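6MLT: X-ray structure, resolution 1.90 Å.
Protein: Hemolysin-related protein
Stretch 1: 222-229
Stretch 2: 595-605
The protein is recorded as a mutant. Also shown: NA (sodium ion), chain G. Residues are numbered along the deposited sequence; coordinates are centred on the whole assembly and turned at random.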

# COMPACT_ATOMS: atom_id res chain seq x y z
N TRP A 222 6.58 -15.97 -6.53
CA TRP A 222 5.46 -15.42 -7.28
C TRP A 222 5.20 -13.99 -6.78
O TRP A 222 6.16 -13.22 -6.70
N PHE A 223 3.97 -13.62 -6.44
CA PHE A 223 3.64 -12.22 -6.24
C PHE A 223 4.13 -11.73 -4.89
O PHE A 223 4.29 -12.49 -3.93
N SER A 224 4.38 -10.43 -4.83
CA SER A 224 4.90 -9.77 -3.65
C SER A 224 4.08 -8.53 -3.37
O SER A 224 3.34 -8.02 -4.22
N SER A 225 4.21 -8.06 -2.13
CA SER A 225 3.60 -6.85 -1.63
C SER A 225 4.67 -6.06 -0.89
O SER A 225 5.57 -6.65 -0.29
N VAL A 226 4.56 -4.74 -0.91
CA VAL A 226 5.42 -3.88 -0.12
C VAL A 226 4.55 -3.18 0.91
O VAL A 226 3.41 -2.80 0.61
N ALA A 227 5.07 -3.05 2.12
CA ALA A 227 4.32 -2.45 3.21
C ALA A 227 5.28 -2.16 4.35
O ALA A 227 6.41 -2.64 4.37
N ASN A 228 4.81 -1.36 5.30
CA ASN A 228 5.54 -1.11 6.53
C ASN A 228 4.98 -2.01 7.62
O ASN A 228 3.81 -1.88 8.00
N LEU A 229 5.81 -2.94 8.11
CA LEU A 229 5.38 -3.94 9.07
C LEU A 229 6.19 -3.90 10.36
O LEU A 229 6.18 -4.87 11.12
N PRO A 595 5.93 7.20 -0.97
CA PRO A 595 5.98 5.75 -0.74
C PRO A 595 4.67 5.21 -0.19
O PRO A 595 4.13 5.73 0.79
N SER A 596 4.17 4.15 -0.83
CA SER A 596 2.90 3.55 -0.41
C SER A 596 2.93 3.17 1.07
O SER A 596 1.92 3.32 1.77
N TRP A 597 4.07 2.67 1.56
CA TRP A 597 4.14 2.15 2.92
C TRP A 597 4.15 3.25 3.97
O TRP A 597 4.04 2.95 5.16
N LEU A 598 4.28 4.52 3.56
CA LEU A 598 4.20 5.64 4.48
C LEU A 598 2.92 6.45 4.31
O LEU A 598 2.76 7.47 4.99
N THR A 599 2.00 6.01 3.44
CA THR A 599 0.74 6.71 3.23
C THR A 599 -0.38 5.80 3.68
O THR A 599 -0.66 5.71 4.88
N HIS A 600 -1.06 5.11 2.76
CA HIS A 600 -2.13 4.18 3.11
C HIS A 600 -1.60 2.85 3.64
O HIS A 600 -2.33 2.15 4.34
N ASN A 601 -0.36 2.50 3.31
CA ASN A 601 0.28 1.28 3.80
C ASN A 601 -0.59 0.05 3.57
O ASN A 601 -0.85 -0.74 4.47
N SER A 602 -1.03 -0.11 2.32
CA SER A 602 -1.82 -1.27 1.93
C SER A 602 -1.35 -1.77 0.58
O SER A 602 -0.65 -1.06 -0.16
N PHE A 603 -1.75 -2.99 0.25
CA PHE A 603 -1.42 -3.60 -1.03
C PHE A 603 -2.55 -4.54 -1.40
O PHE A 603 -2.94 -5.41 -0.62
N ARG A 604 -3.10 -4.32 -2.60
CA ARG A 604 -4.30 -5.01 -3.09
C ARG A 604 -5.50 -4.77 -2.18
O ARG A 604 -6.34 -5.65 -1.99
N SER A 605 -5.60 -3.56 -1.65
CA SER A 605 -6.80 -3.07 -0.99
C SER A 605 -7.46 -1.98 -1.83
O SER A 605 -6.78 -1.10 -2.38

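Side chains of an irregular segment, helped by waters, can bond to the backbone of a strand and its flanks. In this hemolysin-related protein, the strand 224-227 and its flanks lie against the loop and 3-10 segment of 595-605, with touching residues at least 369 positions apart in sequence, and the contact buries 536 Å² in all.

The apolar part is built around two rings. Phe603 points toward the strand with chi1 at -148°, between the standard wells, and one face of its ring receives Ser225: the CA of Ser225 sits 3.8 Å from the centroid of the Phe603 ring, 7° off the ring normal, a CH-pi contact. Val226, in the p rotamer, reaches both aromatic residues. Its CG1 lies 3.7 Å from CE2 of Phe603, and the CG2 of Val226 lies 3.8 Å from CE3 of Trp597. Trp597, also p, points its CA-to-CB bond toward stretch 1, and its CB packs 3.6 Å from C of Ala227, although the end of the side chain leads away.

The direct hydrogen bonds show how amide and guanidinium groups can serve a backbone. Asn601, a t rotamer, sets out sideways but brings its carboxamide to Asn228, where it imitates a peptide group: its OD1 accepts from Asn228 N at 2.8 Å, and its ND2 donates to Asn228 O at 3.1 Å. Both bonds are nearly straight, and together they satisfy both polar backbone atoms of one residue. At the other end of the contact, the bent side chain of Arg604 (chi1 m, chi2 t, chi3 m) nevertheless carries its NH2 to 2.9 Å from Ser224 O, which lies at the guanidinium edge. Arg604 NH2 also makes a weak hydrogen bond to Ser225 OG at 3.0 Å, with an angle of 127°; Ser225 is in the m rotamer.

Three waters bridge the stretches. One molecule donates to Ser224 O at 2.8 Å and accepts from Arg604 NH1 at 3.0 Å. A second donates to Val226 O at 2.7 Å and Ser602 O at 2.8 Å while accepting from Ser596 OG at 2.7 Å, joining two carbonyls that could not bond to each other. A third accepts from Asn228 ND2 at 3.0 Å and donates to Trp597 O at 2.6 Å.

Asn228, a t rotamer pointing toward the loop, also binds metal: its OD1 lies 2.4 Å from the sodium ion NA, whose other ligands come from elsewhere in the structure.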

# COMPACT_ATOMS: atom_id res chain seq x y z
CB TRP A 222 4.28 -16.38 -7.21
CG TRP A 222 4.36 -17.48 -8.21
CD1 TRP A 222 5.27 -18.49 -8.24
CD2 TRP A 222 3.49 -17.69 -9.33
NE1 TRP A 222 5.03 -19.31 -9.32
CE2 TRP A 222 3.93 -18.85 -9.99
CE3 TRP A 222 2.38 -17.01 -9.83
CZ2 TRP A 222 3.31 -19.34 -11.14
CZ3 TRP A 222 1.75 -17.50 -10.96
CH2 TRP A 222 2.22 -18.65 -11.60
CB PHE A 223 2.13 -12.01 -6.38
CG PHE A 223 1.63 -12.31 -7.76
CD1 PHE A 223 1.77 -11.38 -8.77
CD2 PHE A 223 1.03 -13.53 -8.06
CE1 PHE A 223 1.32 -11.66 -10.06
CE2 PHE A 223 0.59 -13.81 -9.34
CZ PHE A 223 0.73 -12.87 -10.33
CB SER A 224 6.38 -9.42 -3.83
OG SER A 224 6.55 -8.53 -4.91
CB SER A 225 2.44 -7.15 -0.66
OG SER A 225 1.46 -7.99 -1.24
CB VAL A 226 6.21 -2.88 -0.99
CG1 VAL A 226 5.27 -1.98 -1.76
CG2 VAL A 226 7.17 -2.07 -0.15
CB ALA A 227 3.19 -3.36 3.70
CB ASN A 228 5.45 0.36 6.94
CG ASN A 228 6.45 0.71 8.03
OD1 ASN A 228 7.33 -0.08 8.36
ND2 ASN A 228 6.31 1.91 8.59
CB LEU A 229 5.46 -5.33 8.44
CG LEU A 229 4.57 -5.53 7.21
CD1 LEU A 229 4.94 -6.82 6.50
CD2 LEU A 229 3.10 -5.55 7.60
CB PRO A 595 7.12 5.59 0.27
CG PRO A 595 7.83 6.90 0.30
CD PRO A 595 6.80 7.92 -0.04
CB SER A 596 2.61 2.32 -1.26
OG SER A 596 3.57 1.30 -1.00
CB TRP A 597 5.37 1.25 3.09
CG TRP A 597 6.68 1.92 2.91
CD1 TRP A 597 7.46 2.49 3.89
CD2 TRP A 597 7.41 2.09 1.69
NE1 TRP A 597 8.61 3.00 3.35
CE2 TRP A 597 8.61 2.77 2.00
CE3 TRP A 597 7.16 1.73 0.36
CZ2 TRP A 597 9.55 3.10 1.02
CZ3 TRP A 597 8.10 2.06 -0.61
CH2 TRP A 597 9.28 2.73 -0.27
CB LEU A 598 5.42 6.56 4.29
CG LEU A 598 6.78 5.90 4.51
CD1 LEU A 598 7.89 6.90 4.26
CD2 LEU A 598 6.90 5.30 5.91
CB THR A 599 0.62 7.20 1.78
OG1 THR A 599 0.92 6.13 0.86
CG2 THR A 599 1.60 8.34 1.53
CB HIS A 600 -3.01 3.93 1.89
CG HIS A 600 -2.23 3.54 0.67
ND1 HIS A 600 -1.94 2.23 0.37
CD2 HIS A 600 -1.64 4.29 -0.28
CE1 HIS A 600 -1.22 2.18 -0.74
NE2 HIS A 600 -1.02 3.42 -1.15
CB ASN A 601 0.64 1.42 5.28
CG ASN A 601 1.62 0.35 5.73
OD1 ASN A 601 2.32 -0.24 4.91
ND2 ASN A 601 1.69 0.10 7.04
CB SER A 602 -3.32 -0.94 1.87
OG SER A 602 -3.60 -0.08 0.78
CB PHE A 603 -0.08 -4.35 -0.95
CG PHE A 603 0.69 -4.35 -2.24
CD1 PHE A 603 0.35 -5.23 -3.26
CD2 PHE A 603 1.74 -3.46 -2.45
CE1 PHE A 603 1.04 -5.22 -4.45
CE2 PHE A 603 2.43 -3.45 -3.65
CZ PHE A 603 2.09 -4.33 -4.65
CB ARG A 604 -4.02 -6.50 -3.31
CG ARG A 604 -3.42 -6.78 -4.71
CD ARG A 604 -2.99 -8.23 -4.90
NE ARG A 604 -1.74 -8.52 -4.18
CZ ARG A 604 -0.53 -8.53 -4.73
NH1 ARG A 604 -0.36 -8.28 -6.02
NH2 ARG A 604 0.52 -8.81 -3.98
CB SER A 605 -6.50 -2.50 0.40
OG SER A 605 -7.66 -1.87 0.92
NA NA G . 9.64 -0.67 8.13
O HOH W 1 2.48 -8.23 -6.86
O HOH W 2 2.06 -0.44 0.45
O HOH W 3 3.75 3.29 7.77